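Local coordinates for protein lysine-sensitive aspartokinase 3 (PDB 2J0W) that phosphorylates L-aspartate with ATP to give 4-phospho-L-aspartate and ADP, the opening step of lysine biosynthesis, under allosteric feedback inhibition by lysine, at residues Gly11-Asp16 against Gly277-Pro282; Asp16-Asn21 against Leu75-Tyr80; Ala66-Gln71 against Arg90-Ile95. One frame throughout, in Å; residues are numbered along the deposited sequence.

Contact 1. Residues Gly11-Asp16 against Gly277-Pro282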
ATOM      1  N   GLY A  11      -4.265 -15.766 -32.785  1.00 45.70           N
ATOM      2  CA  GLY A  11      -3.320 -15.761 -33.889  1.00 46.44           C
ATOM      3  C   GLY A  11      -2.984 -17.132 -34.426  1.00 48.42           C
ATOM      4  O   GLY A  11      -3.355 -17.470 -35.554  1.00 47.75           O
ATOM      5  N   THR A  12      -2.287 -17.926 -33.618  1.00 49.77           N
ATOM      6  CA  THR A  12      -1.899 -19.273 -34.023  1.00 49.26           C
ATOM      7  C   THR A  12      -3.071 -20.088 -34.567  1.00 49.76           C
ATOM      8  O   THR A  12      -2.907 -20.851 -35.519  1.00 52.69           O
ATOM      9  CB  THR A  12      -1.297 -20.049 -32.856  1.00 44.43           C
ATOM     10  OG1 THR A  12      -2.242 -20.093 -31.781  1.00 58.25           O
ATOM     11  CG2 THR A  12      -0.016 -19.390 -32.387  1.00 28.00           C
ATOM     12  N   SER A  13      -4.251 -19.917 -33.979  1.00 48.16           N
ATOM     13  CA  SER A  13      -5.430 -20.673 -34.403  1.00 50.38           C
ATOM     14  C   SER A  13      -5.993 -20.299 -35.773  1.00 53.13           C
ATOM     15  O   SER A  13      -6.930 -20.931 -36.254  1.00 54.10           O
ATOM     16  CB  SER A  13      -6.538 -20.547 -33.355  1.00 43.88           C
ATOM     17  OG  SER A  13      -6.079 -21.031 -32.108  1.00 46.27           O
ATOM     18  N   VAL A  14      -5.449 -19.264 -36.397  1.00 51.36           N
ATOM     19  CA  VAL A  14      -5.933 -18.874 -37.715  1.00 53.68           C
ATOM     20  C   VAL A  14      -4.758 -18.308 -38.487  1.00 56.43           C
ATOM     21  O   VAL A  14      -4.922 -17.474 -39.392  1.00 56.24           O
ATOM     22  CB  VAL A  14      -7.043 -17.804 -37.628  1.00 53.30           C
ATOM     23  CG1 VAL A  14      -8.198 -18.330 -36.791  1.00 43.25           C
ATOM     24  CG2 VAL A  14      -6.479 -16.507 -37.032  1.00 57.48           C
ATOM     25  N   ALA A  15      -3.572 -18.781 -38.109  1.00 54.46           N
ATOM     26  CA  ALA A  15      -2.324 -18.355 -38.708  1.00 53.27           C
ATOM     27  C   ALA A  15      -2.295 -18.686 -40.174  1.00 52.81           C
ATOM     28  O   ALA A  15      -1.769 -17.927 -40.973  1.00 54.36           O
ATOM     29  CB  ALA A  15      -1.149 -19.023 -38.002  1.00 55.54           C
ATOM     30  N   ASP A  16      -2.863 -19.826 -40.535  1.00 56.69           N
ATOM     31  CA  ASP A  16      -2.873 -20.238 -41.932  1.00 59.88           C
ATOM     32  C   ASP A  16      -4.069 -21.101 -42.274  1.00 61.01           C
ATOM     33  O   ASP A  16      -4.863 -21.469 -41.403  1.00 61.28           O
ATOM     34  CB  ASP A  16      -1.601 -21.010 -42.263  1.00 53.82           C
ATOM     35  CG  ASP A  16      -1.372 -22.167 -41.320  1.00 64.30           C
ATOM     36  OD1 ASP A  16      -2.361 -22.862 -40.983  1.00 60.25           O
ATOM     37  OD2 ASP A  16      -0.204 -22.381 -40.921  1.00 67.02           O
ATOM     38  N   GLY A 277      -9.023 -23.907 -24.249  1.00 51.24           N
ATOM     39  CA  GLY A 277      -8.336 -25.062 -24.799  1.00 50.39           C
ATOM     40  C   GLY A 277      -7.527 -24.778 -26.050  1.00 56.26           C
ATOM     41  O   GLY A 277      -7.629 -23.696 -26.643  1.00 57.11           O
ATOM     42  N   SER A 278      -6.720 -25.767 -26.440  1.00 58.17           N
ATOM     43  CA  SER A 278      -5.853 -25.712 -27.620  1.00 56.14           C
ATOM     44  C   SER A 278      -6.677 -25.923 -28.887  1.00 57.26           C
ATOM     45  O   SER A 278      -7.574 -26.761 -28.910  1.00 56.49           O
ATOM     46  CB  SER A 278      -4.778 -26.802 -27.518  1.00 55.63           C
ATOM     47  OG  SER A 278      -3.881 -26.780 -28.617  1.00 53.81           O
ATOM     48  N   SER A 279      -6.376 -25.161 -29.934  1.00 57.37           N
ATOM     49  CA  SER A 279      -7.108 -25.286 -31.189  1.00 60.36           C
ATOM     50  C   SER A 279      -6.458 -26.370 -32.039  1.00 62.58           C
ATOM     51  O   SER A 279      -7.034 -26.852 -33.019  1.00 60.84           O
ATOM     52  CB  SER A 279      -7.096 -23.961 -31.948  1.00 60.50           C
ATOM     53  OG  SER A 279      -5.768 -23.586 -32.271  1.00 71.06           O
ATOM     54  N   LYS A 280      -5.250 -26.749 -31.652  1.00 64.78           N
ATOM     55  CA  LYS A 280      -4.514 -27.776 -32.364  1.00 71.49           C
ATOM     56  C   LYS A 280      -4.628 -29.124 -31.658  1.00 74.09           C
ATOM     57  O   LYS A 280      -4.018 -30.099 -32.095  1.00 76.73           O
ATOM     58  CB  LYS A 280      -3.037 -27.386 -32.474  1.00 76.83           C
ATOM     59  CG  LYS A 280      -2.806 -26.086 -33.206  1.00 91.01           C
ATOM     60  CD  LYS A 280      -1.329 -25.857 -33.458  1.00107.98           C
ATOM     61  CE  LYS A 280      -1.116 -24.623 -34.324  1.00117.91           C
ATOM     62  NZ  LYS A 280       0.319 -24.444 -34.680  1.00127.14           N
ATOM     63  N   ASP A 281      -5.405 -29.185 -30.577  1.00 73.61           N
ATOM     64  CA  ASP A 281      -5.550 -30.433 -29.831  1.00 71.65           C
ATOM     65  C   ASP A 281      -6.690 -30.387 -28.812  1.00 69.68           C
ATOM     66  O   ASP A 281      -6.466 -30.386 -27.602  1.00 69.63           O
ATOM     67  CB  ASP A 281      -4.224 -30.762 -29.134  1.00 70.51           C
ATOM     68  CG  ASP A 281      -4.212 -32.148 -28.522  1.00 72.23           C
ATOM     69  OD1 ASP A 281      -4.841 -33.064 -29.095  1.00 75.95           O
ATOM     70  OD2 ASP A 281      -3.552 -32.323 -27.479  1.00 72.48           O
ATOM     71  N   PRO A 282      -7.940 -30.360 -29.300  1.00 67.34           N
ATOM     72  CA  PRO A 282      -9.160 -30.309 -28.488  1.00 67.94           C
ATOM     73  C   PRO A 282      -9.548 -31.540 -27.682  1.00 72.24           C
ATOM     74  O   PRO A 282     -10.632 -31.585 -27.099  1.00 72.24           O
ATOM     75  CB  PRO A 282     -10.229 -29.935 -29.505  1.00 67.06           C
ATOM     76  CG  PRO A 282      -9.721 -30.558 -30.756  1.00 71.23           C
ATOM     77  CD  PRO A 282      -8.262 -30.215 -30.729  1.00 66.03           C
TER
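Ser13 and Ser279 meet hydroxyl to hydroxyl, joining the loop that follows strand 5-9 to the end of strand 274-278. Along Gly277-Pro282 the chain leaves the sheet in steps. Gly277 is still strand, its backbone bonded to Ile219 and Thr221 of the adjacent strand. Ser278 turns its hydroxyl back on its own chain, where OG accepts a weak bond from Lys280 N at 3.3 Å, while its side chain touches Pro224. Ser279 then makes the one hydrogen bond across the contact, OG to Ser13 OG at 2.6 Å, a short bond in which either serine may be the donor. With chi1 at 61° its OG is tucked over its own backbone, and the CB beneath it points at the Gly11-Asp16 loop. Both hydroxyls also have weaker carbonyl partners, Ser13 OG with Trp220 O and Ser279 OG with Thr221 O. With two protons for three possible bonds, the carbonyl bonds and the hydroxyl pair probably compete. Lys280 ends the walk as an extended chain laid alongside, CE 4.3 Å from Thr12 O, with NZ still 6.6 Å from Asp16 OD2 and so too distant for a salt bridge. On the opposing segment Val14 N closes a tight turn onto Gly11 O, and Gly11 N binds the ADP oxygen O2B, which places the serine pair just behind the glycine-rich nucleotide loop of the amino acid kinase fold. Strand 216-221 backs the pair through its carbonyls, and helix 17-27 flanks it, Ser23 touching Ser279 and bonding Ser13 O, Arg22 touching Lys280.

Contact 2. Residues Asp16-Asn21 against Leu75-Tyr80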
ATOM      1  N   ASP A  16      -2.863 -19.826 -40.535  1.00 56.69           N
ATOM      2  CA  ASP A  16      -2.873 -20.238 -41.932  1.00 59.88           C
ATOM      3  C   ASP A  16      -4.069 -21.101 -42.274  1.00 61.01           C
ATOM      4  O   ASP A  16      -4.863 -21.469 -41.403  1.00 61.28           O
ATOM      5  CB  ASP A  16      -1.601 -21.010 -42.263  1.00 53.82           C
ATOM      6  CG  ASP A  16      -1.372 -22.167 -41.320  1.00 64.30           C
ATOM      7  OD1 ASP A  16      -2.361 -22.862 -40.983  1.00 60.25           O
ATOM      8  OD2 ASP A  16      -0.204 -22.381 -40.921  1.00 67.02           O
ATOM      9  N   PHE A  17      -4.171 -21.435 -43.555  1.00 62.28           N
ATOM     10  CA  PHE A  17      -5.260 -22.255 -44.057  1.00 66.58           C
ATOM     11  C   PHE A  17      -5.563 -23.484 -43.181  1.00 68.85           C
ATOM     12  O   PHE A  17      -6.686 -23.642 -42.694  1.00 69.26           O
ATOM     13  CB  PHE A  17      -4.944 -22.687 -45.489  1.00 68.95           C
ATOM     14  CG  PHE A  17      -6.085 -23.374 -46.180  1.00 70.63           C
ATOM     15  CD1 PHE A  17      -6.051 -24.744 -46.412  1.00 70.32           C
ATOM     16  CD2 PHE A  17      -7.197 -22.647 -46.599  1.00 74.95           C
ATOM     17  CE1 PHE A  17      -7.109 -25.383 -47.054  1.00 76.18           C
ATOM     18  CE2 PHE A  17      -8.262 -23.273 -47.242  1.00 74.61           C
ATOM     19  CZ  PHE A  17      -8.218 -24.645 -47.471  1.00 77.00           C
ATOM     20  N   ASP A  18      -4.569 -24.346 -42.973  1.00 68.90           N
ATOM     21  CA  ASP A  18      -4.767 -25.546 -42.161  1.00 67.41           C
ATOM     22  C   ASP A  18      -5.358 -25.200 -40.806  1.00 66.26           C
ATOM     23  O   ASP A  18      -6.452 -25.651 -40.454  1.00 64.15           O
ATOM     24  CB  ASP A  18      -3.443 -26.286 -41.962  1.00 69.70           C
ATOM     25  CG  ASP A  18      -2.861 -26.796 -43.268  1.00 79.49           C
ATOM     26  OD1 ASP A  18      -3.625 -27.377 -44.076  1.00 76.89           O
ATOM     27  OD2 ASP A  18      -1.641 -26.620 -43.481  1.00 80.24           O
ATOM     28  N   ALA A  19      -4.614 -24.393 -40.054  1.00 64.96           N
ATOM     29  CA  ALA A  19      -5.018 -23.945 -38.729  1.00 58.10           C
ATOM     30  C   ALA A  19      -6.440 -23.403 -38.773  1.00 52.86           C
ATOM     31  O   ALA A  19      -7.295 -23.740 -37.937  1.00 45.27           O
ATOM     32  CB  ALA A  19      -4.062 -22.857 -38.250  1.00 56.18           C
ATOM     33  N   MET A  20      -6.683 -22.557 -39.764  1.00 49.70           N
ATOM     34  CA  MET A  20      -7.991 -21.960 -39.917  1.00 51.54           C
ATOM     35  C   MET A  20      -9.002 -23.084 -40.023  1.00 51.32           C
ATOM     36  O   MET A  20     -10.081 -23.009 -39.449  1.00 54.13           O
ATOM     37  CB  MET A  20      -8.014 -21.076 -41.160  1.00 50.20           C
ATOM     38  CG  MET A  20      -9.000 -19.940 -41.065  1.00 51.47           C
ATOM     39  SD  MET A  20      -8.348 -18.414 -41.772  1.00 57.11           S
ATOM     40  CE  MET A  20      -9.102 -18.425 -43.332  1.00 48.03           C
ATOM     41  N   ASN A  21      -8.636 -24.134 -40.753  1.00 51.70           N
ATOM     42  CA  ASN A  21      -9.499 -25.295 -40.918  1.00 51.86           C
ATOM     43  C   ASN A  21      -9.687 -26.026 -39.575  1.00 52.58           C
ATOM     44  O   ASN A  21     -10.820 -26.323 -39.169  1.00 49.87           O
ATOM     45  CB  ASN A  21      -8.907 -26.250 -41.965  1.00 52.23           C
ATOM     46  CG  ASN A  21      -9.452 -25.997 -43.372  1.00 52.79           C
ATOM     47  OD1 ASN A  21     -10.668 -25.870 -43.575  1.00 48.32           O
ATOM     48  ND2 ASN A  21      -8.557 -25.945 -44.350  1.00 49.18           N
ATOM     49  N   LEU A  75      -5.305 -17.569 -49.224  1.00 64.70           N
ATOM     50  CA  LEU A  75      -6.057 -17.239 -50.422  1.00 66.03           C
ATOM     51  C   LEU A  75      -5.871 -18.264 -51.545  1.00 68.13           C
ATOM     52  O   LEU A  75      -6.842 -18.775 -52.099  1.00 68.08           O
ATOM     53  CB  LEU A  75      -5.611 -15.856 -50.905  1.00 67.77           C
ATOM     54  CG  LEU A  75      -6.490 -15.133 -51.918  1.00 69.69           C
ATOM     55  CD1 LEU A  75      -7.839 -14.803 -51.282  1.00 59.73           C
ATOM     56  CD2 LEU A  75      -5.785 -13.864 -52.375  1.00 74.13           C
ATOM     57  N   GLU A  76      -4.610 -18.551 -51.857  1.00 70.00           N
ATOM     58  CA  GLU A  76      -4.238 -19.497 -52.907  1.00 73.17           C
ATOM     59  C   GLU A  76      -4.664 -20.943 -52.645  1.00 75.04           C
ATOM     60  O   GLU A  76      -4.332 -21.826 -53.433  1.00 78.11           O
ATOM     61  CB  GLU A  76      -2.724 -19.481 -53.122  1.00 74.42           C
ATOM     62  CG  GLU A  76      -2.165 -18.156 -53.606  1.00 78.81           C
ATOM     63  CD  GLU A  76      -0.642 -18.113 -53.593  1.00 87.83           C
ATOM     64  OE1 GLU A  76      -0.092 -17.091 -54.054  1.00 91.12           O
ATOM     65  OE2 GLU A  76       0.003 -19.083 -53.126  1.00 85.86           O
ATOM     66  N   ARG A  77      -5.386 -21.190 -51.551  1.00 71.73           N
ATOM     67  CA  ARG A  77      -5.829 -22.551 -51.233  1.00 69.30           C
ATOM     68  C   ARG A  77      -7.345 -22.683 -51.316  1.00 70.81           C
ATOM     69  O   ARG A  77      -7.900 -23.779 -51.214  1.00 69.73           O
ATOM     70  CB  ARG A  77      -5.358 -22.944 -49.833  1.00 68.88           C
ATOM     71  CG  ARG A  77      -3.866 -22.883 -49.624  1.00 73.50           C
ATOM     72  CD  ARG A  77      -3.235 -24.252 -49.743  1.00 78.24           C
ATOM     73  NE  ARG A  77      -3.810 -25.177 -48.772  1.00 85.26           N
ATOM     74  CZ  ARG A  77      -3.302 -26.365 -48.464  1.00 91.20           C
ATOM     75  NH1 ARG A  77      -2.189 -26.794 -49.050  1.00 93.74           N
ATOM     76  NH2 ARG A  77      -3.905 -27.128 -47.561  1.00 93.94           N
ATOM     77  N   LEU A  78      -8.010 -21.548 -51.472  1.00 72.58           N
ATOM     78  CA  LEU A  78      -9.460 -21.521 -51.570  1.00 74.32           C
ATOM     79  C   LEU A  78      -9.911 -22.102 -52.905  1.00 76.61           C
ATOM     80  O   LEU A  78      -9.105 -22.265 -53.827  1.00 76.05           O
ATOM     81  CB  LEU A  78      -9.953 -20.086 -51.479  1.00 73.84           C
ATOM     82  CG  LEU A  78      -9.637 -19.327 -50.204  1.00 75.08           C
ATOM     83  CD1 LEU A  78      -9.387 -17.876 -50.560  1.00 76.87           C
ATOM     84  CD2 LEU A  78     -10.784 -19.486 -49.209  1.00 70.81           C
ATOM     85  N   ARG A  79     -11.205 -22.389 -53.008  1.00 76.93           N
ATOM     86  CA  ARG A  79     -11.767 -22.926 -54.236  1.00 76.61           C
ATOM     87  C   ARG A  79     -12.007 -21.769 -55.211  1.00 74.52           C
ATOM     88  O   ARG A  79     -11.565 -21.821 -56.356  1.00 72.98           O
ATOM     89  CB  ARG A  79     -13.077 -23.664 -53.934  1.00 81.07           C
ATOM     90  CG  ARG A  79     -13.548 -24.628 -55.030  1.00 87.22           C
ATOM     91  CD  ARG A  79     -14.423 -25.732 -54.434  1.00 92.88           C
ATOM     92  NE  ARG A  79     -13.688 -26.490 -53.418  1.00 97.19           N
ATOM     93  CZ  ARG A  79     -14.249 -27.296 -52.521  1.00 97.54           C
ATOM     94  NH1 ARG A  79     -15.565 -27.462 -52.505  1.00106.18           N
ATOM     95  NH2 ARG A  79     -13.495 -27.928 -51.626  1.00 86.40           N
ATOM     96  N   TYR A  80     -12.688 -20.722 -54.753  1.00 73.21           N
ATOM     97  CA  TYR A  80     -12.965 -19.564 -55.603  1.00 74.49           C
ATOM     98  C   TYR A  80     -12.304 -18.317 -55.008  1.00 73.50           C
ATOM     99  O   TYR A  80     -12.962 -17.439 -54.445  1.00 74.97           O
ATOM    100  CB  TYR A  80     -14.480 -19.335 -55.738  1.00 81.73           C
ATOM    101  CG  TYR A  80     -15.291 -20.553 -56.156  1.00 88.89           C
ATOM    102  CD1 TYR A  80     -15.775 -21.458 -55.203  1.00 94.17           C
ATOM    103  CD2 TYR A  80     -15.582 -20.796 -57.500  1.00 90.32           C
ATOM    104  CE1 TYR A  80     -16.532 -22.574 -55.580  1.00 89.06           C
ATOM    105  CE2 TYR A  80     -16.336 -21.911 -57.885  1.00 91.17           C
ATOM    106  CZ  TYR A  80     -16.805 -22.791 -56.920  1.00 90.03           C
ATOM    107  OH  TYR A  80     -17.545 -23.887 -57.299  1.00 94.34           O
TER
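Arg77, third residue of the type I beta turn Leu75-Leu78, folds over Phe17 in the first turn of helix 17-27, a helix N-capped by Asp16, whose OD1 accepts from Ala19 N at 2.9 Å. Followed outward, Arg77 begins with a CH-pi contact: CB stands 3.7 Å from the centroid of the Phe17 ring, 9° off its normal. CG passes above the ring atom CG of Phe17, and bends at chi2 and chi3 carry the chain toward the ring's border. There NE comes to 3.3 Å from Phe17 CD1. That carbon lies at the edge of the guanidinium, in its plane; with the two planes 71° apart, this is no stack. The opposite face of the ring holds Asn21 ND2, offset toward the rim, while Asn21 OD1 bonds Arg133. The ring is thus sandwiched between turn and helix, and it also touches Ile129 of helix 108-131. With an alanine in place of Phe17, Arg77 CB would probably lose its platform and the guanidinium be freer to swing from Asp18. At the tip, Arg77 NH2 lies 3.4 Å from Phe17 CD1 and reaches Asp18 OD1 in a long salt bridge of 3.5 Å, the carboxylate and guanidinium planes 87° apart.

Contact 3. Residues Ala66-Gln71 against Arg90-Ile95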
ATOM      1  N   ALA A  66       5.447  -9.115 -46.170  1.00 45.25           N
ATOM      2  CA  ALA A  66       5.277 -10.180 -45.202  1.00 43.44           C
ATOM      3  C   ALA A  66       3.764 -10.238 -44.915  1.00 45.67           C
ATOM      4  O   ALA A  66       3.194 -11.306 -44.706  1.00 47.85           O
ATOM      5  CB  ALA A  66       6.084  -9.874 -43.924  1.00 24.66           C
ATOM      6  N   ILE A  67       3.108  -9.084 -44.929  1.00 44.94           N
ATOM      7  CA  ILE A  67       1.672  -9.049 -44.692  1.00 48.59           C
ATOM      8  C   ILE A  67       0.914  -9.675 -45.865  1.00 50.91           C
ATOM      9  O   ILE A  67       0.016 -10.497 -45.656  1.00 52.51           O
ATOM     10  CB  ILE A  67       1.179  -7.601 -44.449  1.00 47.32           C
ATOM     11  CG1 ILE A  67       1.673  -7.134 -43.079  1.00 32.46           C
ATOM     12  CG2 ILE A  67      -0.345  -7.527 -44.550  1.00 33.93           C
ATOM     13  CD1 ILE A  67       1.237  -5.740 -42.724  1.00 36.49           C
ATOM     14  N   ARG A  68       1.269  -9.303 -47.094  1.00 48.28           N
ATOM     15  CA  ARG A  68       0.594  -9.886 -48.251  1.00 48.84           C
ATOM     16  C   ARG A  68       0.843 -11.396 -48.366  1.00 49.73           C
ATOM     17  O   ARG A  68      -0.070 -12.154 -48.712  1.00 51.78           O
ATOM     18  CB  ARG A  68       1.030  -9.210 -49.556  1.00 52.77           C
ATOM     19  CG  ARG A  68       0.674 -10.045 -50.786  1.00 54.87           C
ATOM     20  CD  ARG A  68       1.115  -9.432 -52.098  1.00 57.91           C
ATOM     21  NE  ARG A  68       0.093  -8.556 -52.657  1.00 75.54           N
ATOM     22  CZ  ARG A  68      -0.069  -7.281 -52.319  1.00 84.17           C
ATOM     23  NH1 ARG A  68       0.732  -6.726 -51.420  1.00 86.70           N
ATOM     24  NH2 ARG A  68      -1.035  -6.561 -52.879  1.00 84.19           N
ATOM     25  N   ASN A  69       2.065 -11.843 -48.092  1.00 44.89           N
ATOM     26  CA  ASN A  69       2.332 -13.270 -48.190  1.00 46.78           C
ATOM     27  C   ASN A  69       1.336 -14.047 -47.329  1.00 48.28           C
ATOM     28  O   ASN A  69       0.517 -14.802 -47.850  1.00 49.31           O
ATOM     29  CB  ASN A  69       3.765 -13.591 -47.760  1.00 47.87           C
ATOM     30  CG  ASN A  69       4.809 -13.148 -48.790  1.00 56.14           C
ATOM     31  OD1 ASN A  69       6.007 -13.138 -48.498  1.00 57.65           O
ATOM     32  ND2 ASN A  69       4.360 -12.787 -49.996  1.00 50.75           N
ATOM     33  N   ILE A  70       1.401 -13.841 -46.017  1.00 47.42           N
ATOM     34  CA  ILE A  70       0.518 -14.524 -45.068  1.00 48.60           C
ATOM     35  C   ILE A  70      -0.938 -14.647 -45.537  1.00 48.63           C
ATOM     36  O   ILE A  70      -1.574 -15.687 -45.353  1.00 46.47           O
ATOM     37  CB  ILE A  70       0.558 -13.816 -43.677  1.00 46.82           C
ATOM     38  CG1 ILE A  70       1.893 -14.108 -42.994  1.00 35.66           C
ATOM     39  CG2 ILE A  70      -0.597 -14.281 -42.801  1.00 34.80           C
ATOM     40  CD1 ILE A  70       2.128 -13.292 -41.749  1.00 22.54           C
ATOM     41  N   GLN A  71      -1.450 -13.586 -46.150  1.00 51.12           N
ATOM     42  CA  GLN A  71      -2.824 -13.568 -46.639  1.00 53.26           C
ATOM     43  C   GLN A  71      -3.005 -14.424 -47.879  1.00 54.33           C
ATOM     44  O   GLN A  71      -4.053 -15.043 -48.062  1.00 55.08           O
ATOM     45  CB  GLN A  71      -3.262 -12.137 -46.965  1.00 49.63           C
ATOM     46  CG  GLN A  71      -3.157 -11.191 -45.802  1.00 49.83           C
ATOM     47  CD  GLN A  71      -3.786 -11.756 -44.557  1.00 50.65           C
ATOM     48  OE1 GLN A  71      -4.902 -12.261 -44.590  1.00 63.98           O
ATOM     49  NE2 GLN A  71      -3.072 -11.674 -43.443  1.00 57.51           N
ATOM     50  N   ARG A  90      -7.846  -4.400 -51.803  1.00 60.15           N
ATOM     51  CA  ARG A  90      -8.229  -3.077 -51.321  1.00 60.94           C
ATOM     52  C   ARG A  90      -7.586  -2.902 -49.965  1.00 58.25           C
ATOM     53  O   ARG A  90      -6.798  -1.978 -49.757  1.00 59.22           O
ATOM     54  CB  ARG A  90      -9.754  -2.952 -51.209  1.00 69.69           C
ATOM     55  CG  ARG A  90     -10.435  -2.359 -52.451  1.00 79.62           C
ATOM     56  CD  ARG A  90      -9.787  -2.844 -53.765  1.00 89.20           C
ATOM     57  NE  ARG A  90      -8.465  -2.247 -53.992  1.00 90.72           N
ATOM     58  CZ  ARG A  90      -7.559  -2.709 -54.851  1.00 82.37           C
ATOM     59  NH1 ARG A  90      -7.820  -3.787 -55.579  1.00 82.81           N
ATOM     60  NH2 ARG A  90      -6.388  -2.097 -54.977  1.00 73.57           N
ATOM     61  N   LEU A  91      -7.906  -3.814 -49.052  1.00 55.90           N
ATOM     62  CA  LEU A  91      -7.352  -3.766 -47.706  1.00 51.63           C
ATOM     63  C   LEU A  91      -5.836  -3.596 -47.802  1.00 49.67           C
ATOM     64  O   LEU A  91      -5.267  -2.658 -47.229  1.00 43.64           O
ATOM     65  CB  LEU A  91      -7.719  -5.042 -46.939  1.00 40.17           C
ATOM     66  CG  LEU A  91      -9.231  -5.302 -46.866  1.00 42.97           C
ATOM     67  CD1 LEU A  91      -9.494  -6.550 -46.062  1.00 47.47           C
ATOM     68  CD2 LEU A  91      -9.946  -4.115 -46.237  1.00 35.29           C
ATOM     69  N   LEU A  92      -5.183  -4.485 -48.548  1.00 49.39           N
ATOM     70  CA  LEU A  92      -3.740  -4.381 -48.699  1.00 49.67           C
ATOM     71  C   LEU A  92      -3.362  -3.023 -49.250  1.00 50.09           C
ATOM     72  O   LEU A  92      -2.459  -2.370 -48.735  1.00 55.32           O
ATOM     73  CB  LEU A  92      -3.207  -5.480 -49.610  1.00 48.59           C
ATOM     74  CG  LEU A  92      -3.170  -6.850 -48.940  1.00 48.91           C
ATOM     75  CD1 LEU A  92      -2.496  -7.828 -49.868  1.00 44.43           C
ATOM     76  CD2 LEU A  92      -2.416  -6.765 -47.612  1.00 44.47           C
ATOM     77  N   GLU A  93      -4.062  -2.585 -50.286  1.00 49.61           N
ATOM     78  CA  GLU A  93      -3.765  -1.291 -50.871  1.00 50.76           C
ATOM     79  C   GLU A  93      -3.966  -0.188 -49.838  1.00 48.73           C
ATOM     80  O   GLU A  93      -3.137   0.719 -49.717  1.00 50.41           O
ATOM     81  CB  GLU A  93      -4.655  -1.034 -52.094  1.00 55.77           C
ATOM     82  CG  GLU A  93      -4.398   0.309 -52.786  1.00 73.09           C
ATOM     83  CD  GLU A  93      -2.963   0.462 -53.289  1.00 88.55           C
ATOM     84  OE1 GLU A  93      -2.500  -0.434 -54.027  1.00100.81           O
ATOM     85  OE2 GLU A  93      -2.303   1.476 -52.953  1.00 84.78           O
ATOM     86  N   ASN A  94      -5.053  -0.261 -49.076  1.00 46.58           N
ATOM     87  CA  ASN A  94      -5.306   0.782 -48.089  1.00 44.74           C
ATOM     88  C   ASN A  94      -4.241   0.751 -47.013  1.00 42.25           C
ATOM     89  O   ASN A  94      -3.757   1.795 -46.567  1.00 40.44           O
ATOM     90  CB  ASN A  94      -6.685   0.621 -47.459  1.00 46.33           C
ATOM     91  CG  ASN A  94      -7.136   1.879 -46.738  1.00 58.13           C
ATOM     92  OD1 ASN A  94      -7.324   1.881 -45.518  1.00 64.19           O
ATOM     93  ND2 ASN A  94      -7.303   2.966 -47.494  1.00 58.85           N
ATOM     94  N   ILE A  95      -3.871  -0.457 -46.603  1.00 41.42           N
ATOM     95  CA  ILE A  95      -2.844  -0.625 -45.584  1.00 44.09           C
ATOM     96  C   ILE A  95      -1.607   0.100 -46.099  1.00 43.14           C
ATOM     97  O   ILE A  95      -0.947   0.855 -45.365  1.00 39.60           O
ATOM     98  CB  ILE A  95      -2.528  -2.132 -45.354  1.00 49.02           C
ATOM     99  CG1 ILE A  95      -3.703  -2.800 -44.633  1.00 50.20           C
ATOM    100  CG2 ILE A  95      -1.242  -2.296 -44.561  1.00 38.90           C
ATOM    101  CD1 ILE A  95      -3.521  -4.286 -44.363  1.00 42.50           C
TER
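Arg68 NH2 is held by a salt bridge to Glu89 OE1, one residue ahead of Arg90-Ile95, and beside this ion pair Leu92 lays a methyl on the guanidinium. Leu92 CD1 sits over the centre of one face, 3.5 Å from Arg68 CZ, and with NE, NH1 and NH2 all within 4 Å it meets the flat group as a whole. The arginine gets there by running straight from its backbone through chi2 and then turning sharply at chi3 (-89°), which brings the guanidinium round to the leucine; the methyl also rests on CB, 3.8 Å away. The other branch of Leu92 serves a different neighbour. CD2 touches Ile67 CG2 at 3.8 Å, the two side chains running antiparallel alongside one another. Ile67 presents this methyl because CG2 is anti to the backbone N, with CG1 turned elsewhere. One forked side chain thus links an apolar and a charged residue of consecutive positions, tying helix 57-75 to helix 82-102, which follows it and returns roughly antiparallel as a helical hairpin. Met121 of helix 108-131 and Phe72 also touch Leu92, and Leu48 and Leu51 of helix 44-51 touch Ile67. No hydrogen bond joins the two segments. Their cohesion is therefore largely that of methyl packing, with the neighbouring Glu89 probably compensating the arginine's charge and helping to keep its guanidinium flat against the leucine.

In the fold
Contacts 2 and 3 lie wholly in the aspartokinase region, whereas contact 1 joins it to the interface region, and their chemistry follows their depth. Contact 3 is buried and apolar at heart, pairing two helices of the helical layer; contact 2 is a surface patch of aromatic and charged groups, away from the binding sites; contact 1, partly buried, relies on small hydroxyls next to the nucleotide loop. Contacts 1 and 2 share Asp16 and touch where Thr12 O meets Ala19 CB, the loop passing straight into the helix that carries contact 2. Contacts 2 and 3 both use the helix 57-75 connection, one at its exit turn and one along its length. Ala15 of contact 1 brushes Ile70 of contact 3.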